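PDB 4KKM: polyprenyl synthetase from Zymomonas mobilis subsp. mobilis, which probably joins isopentenyl diphosphate to allylic diphosphates, making prenyl diphosphates such as farnesyl diphosphate with the help of magnesium ions. Local coordinates for residues L27-I38 with K69-A78; D157-L168 with F213-R223. One frame throughout, in Å; residues are numbered along the deposited sequence.

Contact 1 (L27-I38 with K69-A78)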
loop_
_atom_site.group_PDB
_atom_site.type_symbol
_atom_site.label_atom_id
_atom_site.label_comp_id
_atom_site.label_asym_id
_atom_site.label_seq_id
_atom_site.Cartn_x
_atom_site.Cartn_y
_atom_site.Cartn_z
ATOM N N LEU B 27 24.160 14.433 -16.855
ATOM C CA LEU B 27 22.777 14.121 -16.494
ATOM C C LEU B 27 22.214 12.993 -17.348
ATOM O O LEU B 27 21.630 12.046 -16.821
ATOM C CB LEU B 27 21.870 15.353 -16.599
ATOM C CG LEU B 27 20.403 15.046 -16.272
ATOM C CD1 LEU B 27 20.274 14.442 -14.871
ATOM C CD2 LEU B 27 19.520 16.278 -16.408
ATOM N N LYS B 28 22.384 13.096 -18.663
ATOM C CA LYS B 28 21.914 12.051 -19.570
ATOM C C LYS B 28 22.539 10.707 -19.213
ATOM O O LYS B 28 21.860 9.678 -19.208
ATOM C CB LYS B 28 22.240 12.392 -21.026
ATOM C CG LYS B 28 21.528 11.491 -22.032
ATOM C CD LYS B 28 22.256 11.429 -23.366
ATOM C CE LYS B 28 21.341 10.886 -24.454
ATOM N NZ LYS B 28 21.960 9.769 -25.226
ATOM N N THR B 29 23.835 10.724 -18.920
ATOM C CA THR B 29 24.549 9.513 -18.537
ATOM C C THR B 29 23.975 8.919 -17.254
ATOM O O THR B 29 23.693 7.722 -17.187
ATOM C CB THR B 29 26.059 9.773 -18.367
ATOM O OG1 THR B 29 26.667 9.909 -19.657
ATOM C CG2 THR B 29 26.720 8.620 -17.630
ATOM N N MET B 30 23.789 9.759 -16.241
ATOM C CA MET B 30 23.191 9.294 -14.991
ATOM C C MET B 30 21.801 8.704 -15.231
ATOM O O MET B 30 21.450 7.672 -14.660
ATOM C CB MET B 30 23.134 10.416 -13.944
ATOM C CG MET B 30 22.417 10.010 -12.651
ATOM S SD MET B 30 22.362 11.290 -11.375
ATOM C CE MET B 30 23.855 10.911 -10.466
ATOM N N MET B 31 21.024 9.349 -16.096
ATOM C CA MET B 31 19.665 8.894 -16.387
ATOM C C MET B 31 19.649 7.495 -16.997
ATOM O O MET B 31 18.886 6.630 -16.564
ATOM C CB MET B 31 18.939 9.888 -17.300
ATOM C CG MET B 31 18.522 11.172 -16.607
ATOM S SD MET B 31 17.769 12.394 -17.699
ATOM C CE MET B 31 16.252 11.559 -18.155
ATOM N N GLU B 32 20.504 7.273 -17.990
ATOM C CA GLU B 32 20.597 5.965 -18.634
ATOM C C GLU B 32 21.069 4.896 -17.652
ATOM O O GLU B 32 20.616 3.752 -17.698
ATOM C CB GLU B 32 21.534 6.030 -19.845
ATOM C CG GLU B 32 21.074 6.998 -20.926
ATOM C CD GLU B 32 22.077 7.142 -22.059
ATOM O OE1 GLU B 32 23.227 6.680 -21.903
ATOM O OE2 GLU B 32 21.714 7.719 -23.107
ATOM N N GLN B 33 21.982 5.275 -16.762
ATOM C CA GLN B 33 22.477 4.358 -15.739
ATOM C C GLN B 33 21.397 4.002 -14.723
ATOM O O GLN B 33 21.203 2.828 -14.397
ATOM C CB GLN B 33 23.682 4.958 -15.017
ATOM C CG GLN B 33 25.011 4.480 -15.557
ATOM C CD GLN B 33 26.117 5.509 -15.392
ATOM O OE1 GLN B 33 26.109 6.314 -14.455
ATOM N NE2 GLN B 33 27.075 5.494 -16.314
ATOM N N VAL B 34 20.711 5.020 -14.213
ATOM C CA VAL B 34 19.630 4.807 -13.253
ATOM C C VAL B 34 18.542 3.925 -13.865
ATOM O O VAL B 34 18.031 3.008 -13.216
ATOM C CB VAL B 34 19.033 6.147 -12.778
ATOM C CG1 VAL B 34 17.767 5.921 -11.963
ATOM C CG2 VAL B 34 20.059 6.930 -11.962
ATOM N N ALA B 35 18.212 4.188 -15.128
ATOM C CA ALA B 35 17.218 3.385 -15.842
ATOM C C ALA B 35 17.609 1.906 -15.884
ATOM O O ALA B 35 16.785 1.024 -15.624
ATOM C CB ALA B 35 17.007 3.928 -17.255
ATOM N N GLN B 36 18.872 1.638 -16.196
ATOM C CA GLN B 36 19.357 0.263 -16.263
ATOM C C GLN B 36 19.354 -0.395 -14.886
ATOM O O GLN B 36 18.979 -1.556 -14.743
ATOM C CB GLN B 36 20.764 0.211 -16.862
ATOM C CG GLN B 36 20.814 0.473 -18.362
ATOM C CD GLN B 36 22.171 0.147 -18.960
ATOM O OE1 GLN B 36 23.057 -0.371 -18.277
ATOM N NE2 GLN B 36 22.342 0.450 -20.242
ATOM N N ASP B 37 19.768 0.356 -13.874
ATOM C CA ASP B 37 19.819 -0.164 -12.515
ATOM C C ASP B 37 18.427 -0.482 -11.973
ATOM O O ASP B 37 18.230 -1.508 -11.324
ATOM C CB ASP B 37 20.535 0.824 -11.597
ATOM C CG ASP B 37 22.039 0.821 -11.805
ATOM O OD1 ASP B 37 22.590 -0.263 -12.101
ATOM O OD2 ASP B 37 22.666 1.895 -11.674
ATOM N N ILE B 38 17.471 0.403 -12.238
ATOM C CA ILE B 38 16.105 0.214 -11.755
ATOM C C ILE B 38 15.473 -0.994 -12.436
ATOM O O ILE B 38 14.770 -1.763 -11.792
ATOM C CB ILE B 38 15.245 1.494 -11.927
ATOM C CG1 ILE B 38 15.750 2.585 -10.979
ATOM C CG2 ILE B 38 13.753 1.214 -11.651
ATOM C CD1 ILE B 38 15.671 2.200 -9.503
ATOM N N LYS B 69 11.155 7.028 -17.530
ATOM C CA LYS B 69 12.314 7.899 -17.413
ATOM C C LYS B 69 12.929 7.806 -16.023
ATOM O O LYS B 69 14.024 8.315 -15.787
ATOM C CB LYS B 69 11.924 9.339 -17.746
ATOM C CG LYS B 69 11.499 9.521 -19.194
ATOM C CD LYS B 69 10.894 10.891 -19.433
ATOM C CE LYS B 69 11.862 11.989 -19.042
ATOM N NZ LYS B 69 11.321 12.862 -17.962
ATOM N N ARG B 70 12.219 7.135 -15.120
ATOM C CA ARG B 70 12.652 6.968 -13.734
ATOM C C ARG B 70 13.026 8.300 -13.104
ATOM O O ARG B 70 14.077 8.426 -12.467
ATOM C CB ARG B 70 13.838 6.010 -13.643
ATOM C CG ARG B 70 13.702 4.755 -14.478
ATOM C CD ARG B 70 12.450 3.982 -14.130
ATOM N NE ARG B 70 12.513 2.633 -14.680
ATOM C CZ ARG B 70 11.580 1.709 -14.501
ATOM N NH1 ARG B 70 10.496 1.984 -13.778
ATOM N NH2 ARG B 70 11.738 0.506 -15.042
ATOM N N LEU B 71 12.177 9.300 -13.308
ATOM C CA LEU B 71 12.415 10.618 -12.734
ATOM C C LEU B 71 12.526 10.544 -11.214
ATOM O O LEU B 71 13.358 11.216 -10.607
ATOM C CB LEU B 71 11.305 11.588 -13.136
ATOM C CG LEU B 71 11.378 12.949 -12.439
ATOM C CD1 LEU B 71 12.674 13.665 -12.826
ATOM C CD2 LEU B 71 10.154 13.795 -12.772
ATOM N N ARG B 72 11.692 9.717 -10.592
ATOM C CA ARG B 72 11.704 9.646 -9.135
ATOM C C ARG B 72 12.934 8.915 -8.565
ATOM O O ARG B 72 13.575 9.423 -7.647
ATOM C CB ARG B 72 10.358 9.140 -8.590
ATOM C CG ARG B 72 9.252 10.179 -8.806
ATOM C CD ARG B 72 7.855 9.568 -8.942
ATOM N NE ARG B 72 6.899 10.562 -9.439
ATOM C CZ ARG B 72 6.746 10.882 -10.722
ATOM N NH1 ARG B 72 7.480 10.287 -11.656
ATOM N NH2 ARG B 72 5.857 11.802 -11.071
ATOM N N PRO B 73 13.281 7.737 -9.116
ATOM C CA PRO B 73 14.581 7.162 -8.744
ATOM C C PRO B 73 15.752 8.113 -8.995
ATOM O O PRO B 73 16.678 8.176 -8.180
ATOM C CB PRO B 73 14.685 5.936 -9.652
ATOM C CG PRO B 73 13.257 5.495 -9.810
ATOM C CD PRO B 73 12.446 6.773 -9.860
ATOM N N LEU B 74 15.700 8.858 -10.095
ATOM C CA LEU B 74 16.771 9.788 -10.437
ATOM C C LEU B 74 16.926 10.864 -9.361
ATOM O O LEU B 74 18.041 11.213 -8.975
ATOM C CB LEU B 74 16.507 10.434 -11.800
ATOM C CG LEU B 74 17.496 11.514 -12.238
ATOM C CD1 LEU B 74 18.876 10.906 -12.495
ATOM C CD2 LEU B 74 16.970 12.253 -13.466
ATOM N N LEU B 75 15.802 11.385 -8.880
ATOM C CA LEU B 75 15.825 12.384 -7.811
ATOM C C LEU B 75 16.398 11.821 -6.515
ATOM O O LEU B 75 17.154 12.497 -5.817
ATOM C CB LEU B 75 14.417 12.929 -7.556
ATOM C CG LEU B 75 13.881 13.887 -8.622
ATOM C CD1 LEU B 75 12.392 14.137 -8.409
ATOM C CD2 LEU B 75 14.665 15.193 -8.594
ATOM N N VAL B 76 16.020 10.590 -6.179
ATOM C CA VAL B 76 16.572 9.939 -4.996
ATOM C C VAL B 76 18.088 9.808 -5.117
ATOM O O VAL B 76 18.831 10.206 -4.215
ATOM C CB VAL B 76 15.955 8.542 -4.767
ATOM C CG1 VAL B 76 16.706 7.810 -3.656
ATOM C CG2 VAL B 76 14.476 8.666 -4.431
ATOM N N VAL B 77 18.536 9.263 -6.245
ATOM C CA VAL B 77 19.960 9.049 -6.491
ATOM C C VAL B 77 20.729 10.373 -6.449
ATOM O O VAL B 77 21.780 10.473 -5.808
ATOM C CB VAL B 77 20.202 8.327 -7.843
ATOM C CG1 VAL B 77 21.672 8.395 -8.239
ATOM C CG2 VAL B 77 19.715 6.875 -7.784
ATOM N N ALA B 78 20.192 11.395 -7.112
ATOM C CA ALA B 78 20.856 12.698 -7.166
ATOM C C ALA B 78 20.864 13.418 -5.820
ATOM O O ALA B 78 21.756 14.220 -5.548
ATOM C CB ALA B 78 20.228 13.593 -8.241
HETATM O O HOH W 1 14.372 1.747 -16.287
#

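Contact 2 (D157-L168 with F213-R223)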
loop_
_atom_site.group_PDB
_atom_site.type_symbol
_atom_site.label_atom_id
_atom_site.label_comp_id
_atom_site.label_asym_id
_atom_site.label_seq_id
_atom_site.Cartn_x
_atom_site.Cartn_y
_atom_site.Cartn_z
ATOM N N ASP B 157 20.899 1.704 10.243
ATOM C CA ASP B 157 20.158 2.467 11.241
ATOM C C ASP B 157 18.659 2.269 11.044
ATOM O O ASP B 157 18.114 2.645 10.000
ATOM C CB ASP B 157 20.505 3.956 11.138
ATOM C CG ASP B 157 19.972 4.777 12.308
ATOM O OD1 ASP B 157 19.026 4.338 12.992
ATOM O OD2 ASP B 157 20.509 5.882 12.540
ATOM N N PRO B 158 17.987 1.695 12.055
ATOM C CA PRO B 158 16.543 1.436 12.008
ATOM C C PRO B 158 15.702 2.708 11.937
ATOM O O PRO B 158 14.604 2.681 11.378
ATOM C CB PRO B 158 16.273 0.694 13.324
ATOM C CG PRO B 158 17.422 1.047 14.214
ATOM C CD PRO B 158 18.596 1.193 13.300
ATOM N N HIS B 159 16.204 3.807 12.494
ATOM C CA HIS B 159 15.462 5.063 12.453
ATOM C C HIS B 159 15.423 5.641 11.049
ATOM O O HIS B 159 14.450 6.281 10.670
ATOM C CB HIS B 159 16.034 6.085 13.441
ATOM C CG HIS B 159 15.827 5.711 14.877
ATOM N ND1 HIS B 159 14.585 5.765 15.485
ATOM C CD2 HIS B 159 16.688 5.274 15.817
ATOM C CE1 HIS B 159 14.703 5.376 16.739
ATOM N NE2 HIS B 159 15.965 5.073 16.974
ATOM N N VAL B 160 16.485 5.423 10.281
ATOM C CA VAL B 160 16.496 5.848 8.888
ATOM C C VAL B 160 15.362 5.164 8.142
ATOM O O VAL B 160 14.574 5.818 7.452
ATOM C CB VAL B 160 17.820 5.512 8.184
ATOM C CG1 VAL B 160 17.700 5.739 6.667
ATOM C CG2 VAL B 160 18.949 6.331 8.774
ATOM N N ARG B 161 15.271 3.845 8.308
ATOM C CA ARG B 161 14.244 3.058 7.630
ATOM C C ARG B 161 12.833 3.451 8.051
ATOM O O ARG B 161 11.948 3.580 7.208
ATOM C CB ARG B 161 14.474 1.557 7.846
ATOM C CG ARG B 161 15.493 0.956 6.894
ATOM C CD ARG B 161 15.753 -0.502 7.208
ATOM N NE ARG B 161 16.681 -0.650 8.323
ATOM C CZ ARG B 161 16.791 -1.748 9.061
ATOM N NH1 ARG B 161 16.016 -2.796 8.810
ATOM N NH2 ARG B 161 17.667 -1.794 10.056
ATOM N N LEU B 162 12.621 3.634 9.351
ATOM C CA LEU B 162 11.322 4.079 9.854
ATOM C C LEU B 162 10.931 5.463 9.331
ATOM O O LEU B 162 9.773 5.696 8.985
ATOM C CB LEU B 162 11.303 4.091 11.384
ATOM C CG LEU B 162 11.041 2.746 12.058
ATOM C CD1 LEU B 162 10.945 2.917 13.562
ATOM C CD2 LEU B 162 9.771 2.122 11.513
ATOM N N GLU B 163 11.888 6.385 9.300
ATOM C CA GLU B 163 11.622 7.726 8.785
ATOM C C GLU B 163 11.207 7.669 7.316
ATOM O O GLU B 163 10.299 8.389 6.889
ATOM C CB GLU B 163 12.834 8.646 8.972
ATOM C CG GLU B 163 13.078 9.064 10.422
ATOM C CD GLU B 163 14.353 9.877 10.605
ATOM O OE1 GLU B 163 14.667 10.704 9.725
ATOM O OE2 GLU B 163 15.046 9.682 11.625
ATOM N N LEU B 164 11.872 6.808 6.548
ATOM C CA LEU B 164 11.534 6.632 5.135
ATOM C C LEU B 164 10.126 6.068 4.989
ATOM O O LEU B 164 9.323 6.564 4.193
ATOM C CB LEU B 164 12.549 5.711 4.441
ATOM C CG LEU B 164 13.967 6.276 4.294
ATOM C CD1 LEU B 164 14.911 5.193 3.809
ATOM C CD2 LEU B 164 13.965 7.454 3.319
ATOM N N ILE B 165 9.835 5.027 5.763
ATOM C CA ILE B 165 8.522 4.388 5.731
ATOM C C ILE B 165 7.394 5.353 6.115
ATOM O O ILE B 165 6.384 5.448 5.416
ATOM C CB ILE B 165 8.492 3.139 6.632
ATOM C CG1 ILE B 165 9.352 2.028 6.017
ATOM C CG2 ILE B 165 7.066 2.659 6.824
ATOM C CD1 ILE B 165 9.772 0.952 6.998
ATOM N N GLN B 166 7.558 6.073 7.221
ATOM C CA GLN B 166 6.544 7.054 7.599
ATOM C C GLN B 166 6.344 8.110 6.514
ATOM O O GLN B 166 5.211 8.435 6.151
ATOM C CB GLN B 166 6.888 7.740 8.925
ATOM C CG GLN B 166 5.875 8.808 9.293
ATOM C CD GLN B 166 5.828 9.100 10.780
ATOM O OE1 GLN B 166 6.853 9.078 11.463
ATOM N NE2 GLN B 166 4.629 9.366 11.291
ATOM N N ALA B 167 7.451 8.636 5.996
ATOM C CA ALA B 167 7.391 9.645 4.939
ATOM C C ALA B 167 6.710 9.106 3.688
ATOM O O ALA B 167 5.894 9.789 3.080
ATOM C CB ALA B 167 8.789 10.161 4.603
ATOM N N LEU B 168 7.043 7.877 3.295
ATOM C CA LEU B 168 6.407 7.299 2.118
ATOM C C LEU B 168 4.895 7.096 2.303
ATOM O O LEU B 168 4.110 7.382 1.394
ATOM C CB LEU B 168 7.076 5.985 1.715
ATOM C CG LEU B 168 6.521 5.432 0.396
ATOM C CD1 LEU B 168 6.829 6.398 -0.745
ATOM C CD2 LEU B 168 7.051 4.035 0.096
ATOM N N PHE B 213 9.001 13.252 -1.286
ATOM C CA PHE B 213 9.613 12.064 -0.700
ATOM C C PHE B 213 11.017 11.823 -1.247
ATOM O O PHE B 213 11.929 11.483 -0.501
ATOM C CB PHE B 213 8.782 10.805 -0.940
ATOM C CG PHE B 213 9.491 9.554 -0.504
ATOM C CD1 PHE B 213 9.482 9.173 0.828
ATOM C CD2 PHE B 213 10.220 8.800 -1.409
ATOM C CE1 PHE B 213 10.155 8.033 1.241
ATOM C CE2 PHE B 213 10.911 7.675 -0.995
ATOM C CZ PHE B 213 10.874 7.291 0.327
ATOM N N CYS B 214 11.177 11.976 -2.556
ATOM C CA CYS B 214 12.473 11.738 -3.187
ATOM C C CYS B 214 13.576 12.595 -2.573
ATOM O O CYS B 214 14.678 12.105 -2.306
ATOM C CB CYS B 214 12.398 11.995 -4.693
ATOM S SG CYS B 214 11.366 10.818 -5.590
ATOM N N LEU B 215 13.272 13.871 -2.354
ATOM C CA LEU B 215 14.239 14.822 -1.800
ATOM C C LEU B 215 14.433 14.581 -0.308
ATOM O O LEU B 215 15.557 14.597 0.200
ATOM C CB LEU B 215 13.789 16.269 -2.053
ATOM C CG LEU B 215 14.252 16.913 -3.372
ATOM C CD1 LEU B 215 15.759 17.157 -3.373
ATOM C CD2 LEU B 215 13.838 16.070 -4.587
ATOM N N GLU B 216 13.331 14.341 0.394
ATOM C CA GLU B 216 13.407 14.118 1.831
ATOM C C GLU B 216 14.152 12.819 2.133
ATOM O O GLU B 216 14.885 12.727 3.118
ATOM C CB GLU B 216 12.016 14.121 2.472
ATOM C CG GLU B 216 12.050 13.998 3.994
ATOM C CD GLU B 216 10.682 14.154 4.647
ATOM O OE1 GLU B 216 9.662 14.200 3.924
ATOM O OE2 GLU B 216 10.631 14.235 5.895
ATOM N N ALA B 217 13.984 11.827 1.262
ATOM C CA ALA B 217 14.665 10.546 1.429
ATOM C C ALA B 217 16.181 10.717 1.412
ATOM O O ALA B 217 16.901 10.065 2.172
ATOM C CB ALA B 217 14.221 9.560 0.351
ATOM N N GLY B 218 16.665 11.603 0.549
ATOM C CA GLY B 218 18.087 11.901 0.486
ATOM C C GLY B 218 18.596 12.483 1.788
ATOM O O GLY B 218 19.654 12.093 2.288
ATOM N N ALA B 219 17.829 13.415 2.344
ATOM C CA ALA B 219 18.166 14.026 3.625
ATOM C C ALA B 219 18.152 12.994 4.746
ATOM O O ALA B 219 19.023 12.996 5.611
ATOM C CB ALA B 219 17.202 15.161 3.936
ATOM N N ILE B 220 17.155 12.115 4.721
ATOM C CA ILE B 220 17.017 11.061 5.721
ATOM C C ILE B 220 18.179 10.065 5.636
ATOM O O ILE B 220 18.806 9.742 6.651
ATOM C CB ILE B 220 15.653 10.343 5.576
ATOM C CG1 ILE B 220 14.518 11.277 6.006
ATOM C CG2 ILE B 220 15.610 9.056 6.397
ATOM C CD1 ILE B 220 13.123 10.757 5.651
ATOM N N MET B 221 18.482 9.610 4.422
ATOM C CA MET B 221 19.579 8.673 4.201
ATOM C C MET B 221 20.914 9.314 4.568
ATOM O O MET B 221 21.864 8.622 4.937
ATOM C CB MET B 221 19.600 8.168 2.748
ATOM C CG MET B 221 18.433 7.235 2.370
ATOM S SD MET B 221 18.621 5.565 3.034
ATOM C CE MET B 221 19.845 4.908 1.904
ATOM N N GLY B 222 20.977 10.638 4.484
ATOM C CA GLY B 222 22.201 11.357 4.784
ATOM C C GLY B 222 22.302 11.859 6.213
ATOM O O GLY B 222 23.244 12.578 6.548
ATOM N N ARG B 223 21.330 11.489 7.046
ATOM C CA ARG B 223 21.245 11.936 8.442
ATOM C C ARG B 223 21.390 13.448 8.564
ATOM O O ARG B 223 22.126 13.933 9.418
ATOM C CB ARG B 223 22.307 11.263 9.333
ATOM C CG ARG B 223 22.336 9.745 9.321
ATOM C CD ARG B 223 20.949 9.137 9.185
ATOM N NE ARG B 223 20.107 9.259 10.378
ATOM C CZ ARG B 223 18.832 9.653 10.365
ATOM N NH1 ARG B 223 18.239 9.996 9.222
ATOM N NH2 ARG B 223 18.148 9.714 11.503
#

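Contact 1 (L27-I38 with K69-A78)
A knob-into-hole joint couples helix 24-45 to helix 71-80 of a mostly helical isoprenoid synthase: L74 enters a hole walled by L27, M30, M31 and V34. The two branches of the knob divide the work. L74 CD1 meets M30 CG at 3.7 Å and also touches the sulfur of that side chain, while L74 CD2 lies against M31 CG at 3.7 Å. The leucine can reach both because its CG is anti to the backbone N (chi1 175°), which carries the fork across to the other helix. M30 runs on past the knob, and its chain bends at the last torsion to bring CE to V77 CG1 at 4.0 Å. V34 packs beside the knob, its CG1 resting 3.9 Å from P73 CB and its CG2 facing L74 and V77.

Further along, the apolar contact gives way to a charged group. I38 CG2 sits over the centre of the R70 guanidinium, 3.6 Å from R70 NE, and its CG1 branch packs on the ring of P73. At the guanidinium edge a water accepts from R70 NE and donates to A35 O, both at 2.6 Å, so it bridges the two segments where no direct hydrogen bond does. Salt bridges from NH2 to D39 and from NH1 to E98, with the water on NE, probably help to hold the plane that I38 covers. R70 itself is the N-cap residue of its helix. With segment axes 9.6 Å apart and inclined at 111°, the N-terminal helix crosses helix 71-80 steeply, a knob-into-hole joint within the helical isoprenoid synthase fold.

Contact 2 (D157-L168 with F213-R223)
The F213 ring lies between its own helix and the facing one: L168 CD1 stands over one face, 4.0 Å from the centroid in a CH-pi contact, and A217 CB, one turn on in the same helix as the ring, lies toward the rim of the opposite face. At the ring edge A167 CB approaches in plane, while F213 CE1 comes within 3.4 Å of L164 O. The second flat group, the R223 guanidinium, carries V160 CG2 over one face, 3.5 Å from R223 NE. E163 lies along its edge, where R223 NH2 donates to E163 OE2 at 3.1 Å, a hydrogen bond with an N-H...O angle of 154° that is part of a salt bridge. D157 OD2, well out of the guanidinium plane, adds only opposite charge.

Between these ends the segments run antiparallel, their axes at 168°, as neighbours in an isoprenoid synthase bundle, and L164 is the knob among F213, A217, I220 and M221. Its CD2 reaches A217 CB at 3.6 Å. P158 and I165 pack against L162 of the second subunit. In the Schellman motif ending its helix R223 N donates to I220 O; bends at chi2 and chi3 bring NH1 to the same oxygen at 2.6 Å.

How the contacts relate
Starting from the N terminus, contact 1 brings helix 71-80 back against helix 24-45, closing a loop of 30 residues that includes helix 54-64. Contact 2 opens later and closes a second loop, of 44 residues, which includes helices 177-188 and 196-206. The two are therefore in series, neither nested nor crossed, with centres about 19 Å apart. They still meet in space, because C214 of contact 2 packs on R72, L75 and V76 of contact 1. Helix 87-109, which carries the calcium ligand D108, touches both, through P73 and V77 on one hand and F213, L168 and M221 on the other. The N-terminal helix is thus linked through the bundle to the layer at the subunit interface.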